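Local coordinates for endosialidase (Enterobacteria phage phi92, PDB 4HIZ), which hydrolyses the alpha-2,8 and alpha-2,9 linkages of sialic acid polymers, acting inside the chain as a phage endosialidase, at the interface of chains A and B. Numbering follows the deposited sequence. Chains: chain A/B, Endosialidase.

The interface of chains A and B. Residues chain A 78, 127-129, 543; chain B 539, 541, 546-548.
A:Thr543 and B:Thr539 run antiparallel alongside one another and meet methyl to methyl, CG2 of A:Thr543 lying a tight 3.4 Å from CG2 of B:Thr539. Here loops of the sialidase-type propeller domain of chain A, together with A:Thr543, meet the 539-548 segment of chain B, between two copies of the deposited trimer. A short beta-branched residue suits both threonine places, since its methyl packs close to the main chain while its hydroxyl turns another way. In B:Thr539, CG2 stands anti to the backbone N and OG1 beside that N (chi1 -68°), which sets the hydroxyl against the peptide joining A:Ser127 to A:Met128. A:Thr543 also offers its branch carbon to a second beta-branched residue, CB lying 3.7 Å from CB of B:Val546.

In B:Val546, CG2 packs against CB of A:Thr543, while CG1, anti to the backbone N (chi1 166°), reaches SD of A:Met128 at 3.9 Å. The valine lies at a slant to the long, flexible methionine, which is bent at its last torsion and brings soft sulphur also to CB of B:Met548.

A:Pro129 and B:Asn541 approach tip to tip, ring carbon CD 3.4 Å from the amide ND2. Proline suits the place because its imide nitrogen has no N-H: apolar CD faces the amide, while the carbonyl O remains to accept from the partner strand. OD1 of B:Asn541 accepts from N of B:Val546 at 2.8 Å, the donor N standing above the plane of the side-chain carbonyl of B:Asn541. ND2 reaches a lone pair of O of B:Val546 at 2.9 Å, that O somewhat out of the amide plane. Though neither bond is flat with the amide, the pair fixes its rotation.

At one margin two mutually bonded waters link backbone groups of A:Asp78 and A:Ser127 to N and O of B:Thr539. Beyond the proline ring, N of B:Met548 donates to O of A:Pro129 at 2.8 Å, nearly straight (163° at H) and in the carbonyl plane.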
# COMPACT_ATOMS: atom_id res chain seq x y z
N ASP A 78 9.87 3.36 4.06
CA ASP A 78 9.20 4.49 3.39
C ASP A 78 7.95 4.82 4.16
O ASP A 78 6.83 4.56 3.71
CB ASP A 78 8.92 4.14 1.92
CG ASP A 78 8.41 5.34 1.12
OD1 ASP A 78 8.54 6.51 1.59
OD2 ASP A 78 7.94 5.08 -0.01
N SER A 127 10.25 -5.70 5.34
CA SER A 127 8.95 -5.75 5.99
C SER A 127 8.50 -4.40 6.53
O SER A 127 9.27 -3.41 6.55
CB SER A 127 9.01 -6.71 7.18
OG SER A 127 9.93 -6.20 8.20
N MET A 128 7.24 -4.35 7.00
CA MET A 128 6.73 -3.14 7.64
C MET A 128 7.48 -2.96 8.97
O MET A 128 7.98 -3.94 9.55
CB MET A 128 5.23 -3.27 7.92
CG MET A 128 4.89 -4.29 9.01
SD MET A 128 3.13 -4.52 9.31
CE MET A 128 2.73 -5.64 7.96
N PRO A 129 7.57 -1.72 9.46
CA PRO A 129 8.20 -1.58 10.78
C PRO A 129 7.41 -2.31 11.87
O PRO A 129 6.17 -2.31 11.86
CB PRO A 129 8.12 -0.07 11.07
CG PRO A 129 7.98 0.57 9.73
CD PRO A 129 7.16 -0.43 8.89
N THR A 543 0.78 -4.62 4.60
CA THR A 543 0.31 -3.67 5.61
C THR A 543 -1.18 -3.75 5.83
O THR A 543 -1.64 -3.77 6.99
CB THR A 543 0.69 -2.20 5.31
OG1 THR A 543 0.26 -1.87 3.98
CG2 THR A 543 2.20 -2.04 5.44
N THR B 539 8.58 -1.46 2.28
CA THR B 539 7.12 -1.58 2.35
C THR B 539 6.53 -0.17 2.15
O THR B 539 6.83 0.76 2.92
CB THR B 539 6.73 -2.13 3.72
OG1 THR B 539 7.19 -3.49 3.81
CG2 THR B 539 5.24 -2.09 3.92
N ASN B 541 4.53 2.93 2.68
CA ASN B 541 3.85 3.16 3.95
C ASN B 541 3.53 4.63 4.14
O ASN B 541 3.56 5.16 5.27
CB ASN B 541 4.74 2.66 5.08
CG ASN B 541 4.04 1.70 6.00
OD1 ASN B 541 2.83 1.52 5.95
ND2 ASN B 541 4.81 1.09 6.89
N VAL B 546 1.40 2.03 8.31
CA VAL B 546 1.13 0.92 9.24
C VAL B 546 2.41 0.44 9.91
O VAL B 546 3.45 0.26 9.27
CB VAL B 546 0.50 -0.25 8.47
CG1 VAL B 546 0.53 -1.56 9.33
CG2 VAL B 546 -0.92 0.14 8.08
N SER B 547 2.32 0.21 11.21
CA SER B 547 3.41 -0.40 11.95
C SER B 547 2.80 -1.55 12.71
O SER B 547 1.64 -1.47 13.15
CB SER B 547 3.95 0.60 12.96
OG SER B 547 4.46 1.75 12.31
N MET B 548 3.57 -2.63 12.89
CA MET B 548 3.12 -3.72 13.73
C MET B 548 3.38 -3.36 15.20
O MET B 548 4.53 -3.07 15.58
CB MET B 548 3.82 -5.01 13.32
CG MET B 548 3.39 -6.19 14.16
SD MET B 548 1.66 -6.68 13.84
CE MET B 548 1.83 -7.57 12.27
O HOH W 1 9.91 -1.20 4.97
O HOH W 2 8.31 1.09 5.12